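Local structure of lipase (Photobacterium sp. M37, 2ORY) at residues A116-R121 / A217-D222. The protein is a psychrophilic triacylglycerol lipase of the alpha/beta-hydrolase fold that hydrolyses ester bonds of lipids. Residues are numbered along the deposited sequence; the frame is centred on the assembly and turned at random.
Sequences ASVEGR and ADYFDD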
ATOM      1  N   ALA A 116      -0.473  18.247  11.106  1.00 33.06           N
ATOM      2  CA  ALA A 116      -1.508  18.452  12.112  1.00 33.23           C
ATOM      3  C   ALA A 116      -0.964  18.156  13.504  1.00 38.61           C
ATOM      4  O   ALA A 116      -0.047  17.344  13.668  1.00 36.26           O
ATOM      5  CB  ALA A 116      -2.722  17.578  11.830  1.00 33.67           C
ATOM      6  N   SER A 117      -1.535  18.827  14.499  1.00 39.43           N
ATOM      7  CA  SER A 117      -1.130  18.647  15.881  1.00 40.96           C
ATOM      8  C   SER A 117      -2.353  18.377  16.749  1.00 41.93           C
ATOM      9  O   SER A 117      -3.469  18.789  16.423  1.00 39.88           O
ATOM     10  CB  SER A 117      -0.428  19.903  16.377  1.00 43.95           C
ATOM     11  OG  SER A 117      -1.308  21.004  16.273  1.00 48.46           O
ATOM     12  N   VAL A 118      -2.139  17.680  17.858  1.00 38.82           N
ATOM     13  CA  VAL A 118      -3.224  17.358  18.768  1.00 42.12           C
ATOM     14  C   VAL A 118      -2.822  17.578  20.230  1.00 43.47           C
ATOM     15  O   VAL A 118      -1.843  16.996  20.720  1.00 37.01           O
ATOM     16  CB  VAL A 118      -3.685  15.898  18.591  1.00 41.35           C
ATOM     17  CG1 VAL A 118      -4.759  15.573  19.590  1.00 40.33           C
ATOM     18  CG2 VAL A 118      -4.214  15.694  17.192  1.00 42.65           C
ATOM     19  N   GLU A 119      -3.601  18.428  20.899  1.00 46.34           N
ATOM     20  CA  GLU A 119      -3.426  18.795  22.301  1.00 46.93           C
ATOM     21  C   GLU A 119      -3.073  17.611  23.166  1.00 45.56           C
ATOM     22  O   GLU A 119      -3.852  16.667  23.295  1.00 45.79           O
ATOM     23  CB  GLU A 119      -4.715  19.427  22.838  1.00 54.17           C
ATOM     24  CG  GLU A 119      -4.653  20.921  23.024  1.00 60.52           C
ATOM     25  CD  GLU A 119      -3.948  21.287  24.301  1.00 63.21           C
ATOM     26  OE1 GLU A 119      -2.797  20.843  24.482  1.00 63.82           O
ATOM     27  OE2 GLU A 119      -4.545  22.014  25.125  1.00 63.57           O
ATOM     28  N   GLY A 120      -1.892  17.667  23.764  1.00 39.87           N
ATOM     29  CA  GLY A 120      -1.471  16.587  24.627  1.00 41.41           C
ATOM     30  C   GLY A 120      -1.172  15.282  23.915  1.00 42.91           C
ATOM     31  O   GLY A 120      -1.237  14.219  24.541  1.00 39.55           O
ATOM     32  N   ARG A 121      -0.860  15.353  22.619  1.00 41.79           N
ATOM     33  CA  ARG A 121      -0.522  14.158  21.836  1.00 44.25           C
ATOM     34  C   ARG A 121       0.769  14.392  21.043  1.00 43.19           C
ATOM     35  O   ARG A 121       1.093  15.524  20.684  1.00 42.87           O
ATOM     36  CB  ARG A 121      -1.651  13.796  20.860  1.00 44.14           C
ATOM     37  CG  ARG A 121      -2.992  13.548  21.518  1.00 49.46           C
ATOM     38  CD  ARG A 121      -2.961  12.351  22.463  1.00 53.28           C
ATOM     39  NE  ARG A 121      -4.215  12.232  23.209  1.00 57.84           N
ATOM     40  CZ  ARG A 121      -4.483  11.277  24.095  1.00 61.49           C
ATOM     41  NH1 ARG A 121      -3.582  10.336  24.356  1.00 66.37           N
ATOM     42  NH2 ARG A 121      -5.648  11.268  24.734  1.00 59.62           N
ATOM     43  N   ALA A 217      -1.867   7.054  14.681  1.00 29.01           N
ATOM     44  CA  ALA A 217      -2.932   6.129  14.311  1.00 29.87           C
ATOM     45  C   ALA A 217      -4.284   6.566  14.877  1.00 28.20           C
ATOM     46  O   ALA A 217      -5.303   6.470  14.196  1.00 29.88           O
ATOM     47  CB  ALA A 217      -2.591   4.713  14.804  1.00 32.26           C
ATOM     48  N   ASP A 218      -4.308   7.028  16.124  1.00 30.94           N
ATOM     49  CA  ASP A 218      -5.575   7.487  16.708  1.00 30.12           C
ATOM     50  C   ASP A 218      -6.058   8.769  15.996  1.00 26.22           C
ATOM     51  O   ASP A 218      -7.247   8.945  15.737  1.00 27.02           O
ATOM     52  CB  ASP A 218      -5.424   7.733  18.213  1.00 29.53           C
ATOM     53  CG  ASP A 218      -5.355   6.440  19.022  1.00 32.25           C
ATOM     54  OD1 ASP A 218      -5.848   5.393  18.539  1.00 33.86           O
ATOM     55  OD2 ASP A 218      -4.817   6.477  20.153  1.00 34.19           O
ATOM     56  N   TYR A 219      -5.140   9.666  15.670  1.00 25.63           N
ATOM     57  CA  TYR A 219      -5.548  10.856  14.961  1.00 25.64           C
ATOM     58  C   TYR A 219      -6.114  10.435  13.601  1.00 29.06           C
ATOM     59  O   TYR A 219      -7.176  10.905  13.178  1.00 28.00           O
ATOM     60  CB  TYR A 219      -4.371  11.793  14.759  1.00 26.29           C
ATOM     61  CG  TYR A 219      -4.709  12.960  13.878  1.00 29.57           C
ATOM     62  CD1 TYR A 219      -5.609  13.944  14.298  1.00 28.61           C
ATOM     63  CD2 TYR A 219      -4.148  13.078  12.606  1.00 30.38           C
ATOM     64  CE1 TYR A 219      -5.936  15.014  13.471  1.00 24.66           C
ATOM     65  CE2 TYR A 219      -4.477  14.144  11.772  1.00 25.58           C
ATOM     66  CZ  TYR A 219      -5.368  15.102  12.209  1.00 28.96           C
ATOM     67  OH  TYR A 219      -5.706  16.137  11.364  1.00 34.89           O
ATOM     68  N   PHE A 220      -5.405   9.544  12.908  1.00 30.58           N
ATOM     69  CA  PHE A 220      -5.879   9.052  11.606  1.00 27.27           C
ATOM     70  C   PHE A 220      -7.320   8.491  11.693  1.00 23.93           C
ATOM     71  O   PHE A 220      -8.167   8.796  10.850  1.00 25.78           O
ATOM     72  CB  PHE A 220      -4.956   7.948  11.083  1.00 25.36           C
ATOM     73  CG  PHE A 220      -5.386   7.383   9.768  1.00 23.00           C
ATOM     74  CD1 PHE A 220      -4.915   7.926   8.578  1.00 27.11           C
ATOM     75  CD2 PHE A 220      -6.295   6.331   9.712  1.00 21.61           C
ATOM     76  CE1 PHE A 220      -5.345   7.428   7.346  1.00 24.89           C
ATOM     77  CE2 PHE A 220      -6.735   5.827   8.491  1.00 22.75           C
ATOM     78  CZ  PHE A 220      -6.257   6.377   7.305  1.00 29.35           C
ATOM     79  N   ASP A 221      -7.580   7.656  12.696  1.00 23.91           N
ATOM     80  CA  ASP A 221      -8.899   7.056  12.879  1.00 27.05           C
ATOM     81  C   ASP A 221      -9.975   8.118  13.038  1.00 28.08           C
ATOM     82  O   ASP A 221     -11.019   8.083  12.376  1.00 27.18           O
ATOM     83  CB  ASP A 221      -8.900   6.142  14.106  1.00 27.40           C
ATOM     84  CG  ASP A 221      -8.157   4.844  13.860  1.00 29.32           C
ATOM     85  OD1 ASP A 221      -7.709   4.634  12.710  1.00 30.06           O
ATOM     86  OD2 ASP A 221      -8.028   4.038  14.809  1.00 28.80           O
ATOM     87  N   ASP A 222      -9.706   9.067  13.920  1.00 30.30           N
ATOM     88  CA  ASP A 222     -10.639  10.152  14.165  1.00 41.01           C
ATOM     89  C   ASP A 222     -10.878  10.982  12.902  1.00 40.55           C
ATOM     90  O   ASP A 222     -11.951  11.560  12.734  1.00 43.58           O
ATOM     91  CB  ASP A 222     -10.119  11.036  15.305  1.00 44.97           C
ATOM     92  CG  ASP A 222     -11.144  12.041  15.767  1.00 54.00           C
ATOM     93  OD1 ASP A 222     -11.109  13.209  15.310  1.00 59.92           O
ATOM     94  OD2 ASP A 222     -12.005  11.652  16.578  1.00 57.22           O
TER
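The loop joining the two short antiparallel strands 110-112 and 124-126 reaches helix 214-224 through A116 and V118, which both meet the ring of Y219. V118 CG2 approaches the ring obliquely near its root, 3.7 Å from Y219 CD1 and 4.2 Å from Y219 CE1. A116 touches the far end, its CB 3.6 Å from Y219 CZ and 3.3 Å from Y219 OH. The two methyl carbons stand on the same side of the ring plane, V118 by the CD1 flank and A116 by CZ and the CE2 flank. With CG anti to the backbone N (chi1 173°), the tyrosine carries its ring out from the helix. In the alpha/beta-hydrolase fold of this class 3 lipase, helix 214-224 follows strand 199-206, at one edge of the main sheet, and packs against helix 175-189, whose L185 touches the side chain of Y219 and whose D189 is hydrogen-bond partner of the phenol OH. That bond ties the hydroxyl end to a second helix, while L123 touches both V118 and Y219. From V118 to R121 the chain reverses in a type II beta turn, closed by the R121 N to V118 O hydrogen bond (2.7 Å), with G120 at positive phi (69°).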